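Local atomic coordinates of histidinol-phosphatase (Listeria monocytogenes serotype 4b str. H7858, PDB entry 6NLR), a protein that probably hydrolyses histidinol phosphate to histidinol and phosphate in histidine biosynthesis, using a trinuclear metal centre in a PHP-family domain. Residues T236-K240 / K241-L245. Sequence-based numbering, arbitrary orientation.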
ATOM      1  N   THR A 236      12.885   2.795   2.279  1.00 25.16           N
ATOM      2  CA  THR A 236      11.933   2.360   1.217  1.00 26.64           C
ATOM      3  C   THR A 236      11.223   1.090   1.681  1.00 22.52           C
ATOM      4  O   THR A 236      11.781   0.334   2.493  1.00 20.08           O
ATOM      5  CB  THR A 236      12.597   2.134  -0.142  1.00 24.75           C
ATOM      6  OG1 THR A 236      13.587   1.129   0.077  1.00 28.52           O
ATOM      7  CG2 THR A 236      13.199   3.401  -0.710  1.00 27.60           C
ATOM      8  N   TYR A 237      10.023   0.870   1.171  1.00 22.38           N
ATOM      9  CA  TYR A 237       9.289  -0.402   1.343  1.00 22.33           C
ATOM     10  C   TYR A 237       9.320  -1.097  -0.007  1.00 24.55           C
ATOM     11  O   TYR A 237       8.617  -0.653  -0.925  1.00 22.04           O
ATOM     12  CB  TYR A 237       7.825  -0.201   1.777  1.00 24.28           C
ATOM     13  CG  TYR A 237       7.524   0.793   2.880  1.00 25.49           C
ATOM     14  CD1 TYR A 237       7.861   0.549   4.199  1.00 25.71           C
ATOM     15  CD2 TYR A 237       6.811   1.960   2.622  1.00 29.62           C
ATOM     16  CE1 TYR A 237       7.536   1.439   5.215  1.00 27.62           C
ATOM     17  CE2 TYR A 237       6.436   2.841   3.628  1.00 25.87           C
ATOM     18  CZ  TYR A 237       6.785   2.572   4.936  1.00 28.91           C
ATOM     19  OH  TYR A 237       6.419   3.402   5.956  1.00 34.21           O
ATOM     20  N   PRO A 238      10.097  -2.192  -0.195  1.00 24.92           N
ATOM     21  CA  PRO A 238      10.949  -2.780   0.836  1.00 23.40           C
ATOM     22  C   PRO A 238      12.349  -2.160   0.825  1.00 23.98           C
ATOM     23  O   PRO A 238      12.678  -1.339  -0.037  1.00 24.80           O
ATOM     24  CB  PRO A 238      10.935  -4.255   0.437  1.00 26.62           C
ATOM     25  CG  PRO A 238      10.793  -4.248  -1.086  1.00 27.12           C
ATOM     26  CD  PRO A 238      10.140  -2.941  -1.455  1.00 27.10           C
ATOM     27  N   PRO A 239      13.226  -2.533   1.777  1.00 22.56           N
ATOM     28  CA  PRO A 239      14.628  -2.123   1.750  1.00 24.30           C
ATOM     29  C   PRO A 239      15.468  -2.875   0.699  1.00 25.95           C
ATOM     30  O   PRO A 239      15.047  -3.864   0.157  1.00 23.56           O
ATOM     31  CB  PRO A 239      15.140  -2.446   3.153  1.00 24.10           C
ATOM     32  CG  PRO A 239      14.223  -3.490   3.679  1.00 26.14           C
ATOM     33  CD  PRO A 239      12.914  -3.376   2.932  1.00 25.28           C
ATOM     34  N   LYS A 240      16.666  -2.361   0.472  1.00 25.43           N
ATOM     35  CA  LYS A 240      17.625  -2.813  -0.564  1.00 29.97           C
ATOM     36  C   LYS A 240      17.820  -4.338  -0.515  1.00 27.83           C
ATOM     37  O   LYS A 240      17.794  -4.946  -1.583  1.00 25.72           O
ATOM     38  CB  LYS A 240      18.942  -2.068  -0.392  1.00 31.26           C
ATOM     39  CG  LYS A 240      20.027  -2.376  -1.408  1.00 39.53           C
ATOM     40  CD  LYS A 240      19.617  -2.224  -2.826  1.00 46.24           C
ATOM     41  CE  LYS A 240      20.787  -2.441  -3.762  1.00 52.66           C
ATOM     42  NZ  LYS A 240      21.889  -1.490  -3.497  1.00 58.11           N
ATOM     43  N   LYS A 241      18.053  -4.937   0.643  1.00 27.09           N
ATOM     44  CA  LYS A 241      18.317  -6.405   0.732  1.00 29.64           C
ATOM     45  C   LYS A 241      17.151  -7.173   0.083  1.00 28.94           C
ATOM     46  O   LYS A 241      17.408  -8.108  -0.706  1.00 28.22           O
ATOM     47  CB  LYS A 241      18.510  -6.861   2.184  1.00 32.68           C
ATOM     48  CG  LYS A 241      19.180  -8.220   2.318  1.00 39.29           C
ATOM     49  CD  LYS A 241      19.237  -8.756   3.739  1.00 46.26           C
ATOM     50  CE  LYS A 241      20.035 -10.042   3.824  1.00 49.79           C
ATOM     51  NZ  LYS A 241      20.488 -10.339   5.205  1.00 54.43           N
ATOM     52  N   ILE A 242      15.913  -6.757   0.333  1.00 25.29           N
ATOM     53  CA  ILE A 242      14.709  -7.431  -0.225  1.00 24.61           C
ATOM     54  C   ILE A 242      14.626  -7.128  -1.721  1.00 26.40           C
ATOM     55  O   ILE A 242      14.363  -8.070  -2.493  1.00 23.86           O
ATOM     56  CB  ILE A 242      13.440  -7.018   0.523  1.00 24.80           C
ATOM     57  CG1 ILE A 242      13.541  -7.259   2.037  1.00 27.12           C
ATOM     58  CG2 ILE A 242      12.204  -7.649  -0.113  1.00 25.23           C
ATOM     59  CD1 ILE A 242      14.057  -8.594   2.450  1.00 28.81           C
ATOM     60  N   VAL A 243      14.897  -5.883  -2.127  1.00 26.40           N
ATOM     61  CA  VAL A 243      14.854  -5.464  -3.548  1.00 26.63           C
ATOM     62  C   VAL A 243      15.798  -6.364  -4.356  1.00 29.22           C
ATOM     63  O   VAL A 243      15.398  -6.830  -5.429  1.00 27.43           O
ATOM     64  CB  VAL A 243      15.185  -3.968  -3.718  1.00 27.18           C
ATOM     65  CG1 VAL A 243      15.438  -3.618  -5.183  1.00 27.19           C
ATOM     66  CG2 VAL A 243      14.064  -3.098  -3.140  1.00 26.98           C
ATOM     67  N   THR A 244      17.000  -6.616  -3.849  1.00 26.55           N
ATOM     68  CA  THR A 244      18.035  -7.442  -4.513  1.00 29.83           C
ATOM     69  C   THR A 244      17.533  -8.884  -4.679  1.00 30.84           C
ATOM     70  O   THR A 244      17.643  -9.396  -5.782  1.00 33.58           O
ATOM     71  CB  THR A 244      19.358  -7.358  -3.734  1.00 32.40           C
ATOM     72  OG1 THR A 244      19.698  -5.972  -3.765  1.00 32.64           O
ATOM     73  CG2 THR A 244      20.481  -8.185  -4.316  1.00 34.24           C
ATOM     74  N   LEU A 245      17.018  -9.515  -3.629  1.00 30.50           N
ATOM     75  CA  LEU A 245      16.423 -10.876  -3.726  1.00 32.41           C
ATOM     76  C   LEU A 245      15.300 -10.864  -4.773  1.00 30.16           C
ATOM     77  O   LEU A 245      15.303 -11.747  -5.643  1.00 29.00           O
ATOM     78  CB  LEU A 245      15.906 -11.346  -2.369  1.00 33.19           C
ATOM     79  CG  LEU A 245      16.979 -11.565  -1.303  1.00 38.59           C
ATOM     80  CD1 LEU A 245      16.359 -11.819   0.060  1.00 38.67           C
ATOM     81  CD2 LEU A 245      17.942 -12.679  -1.694  1.00 41.86           C
TER
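With chi1 at -60°, T244 sets OG1 beside its own backbone N, and both atoms turn back onto the K240 carbonyl. The main-chain hydrogen bond, T244 N to K240 O, measures 2.9 Å and nearly follows the C=O line; the hydroxyl donates to the same oxygen from above the carbonyl plane, OG1 to O 3.1 Å. K240, bent at chi2, carries CE to 3.7 Å from T244 OG1, a van der Waals contact of methylene with hydroxyl oxygen. P239 holds the N-cap position of helix 240-248, which follows the loop after strand 220-224 in this PHP-domain protein. Consistently, P239 O accepts the first helical i to i+4 hydrogen bond, from V243 N (3.1 Å, N-H...O 163°, in the carbonyl plane), and a weak one from I242 N (124°). The cis peptide bond before P238 kinks that loop, where T236 OG1 donates a hydrogen bond to P238 O, 2.6 Å, from above the carbonyl plane. Apolar packing joins loop to helix: I242 CG2 lies 3.7 Å from P238 CB, while V243 CG2 reaches 4.0 Å from P238 CG, P238 and V243 crossing at about a right angle. Beyond the turn, I242 packs on F207 and V243 on F223.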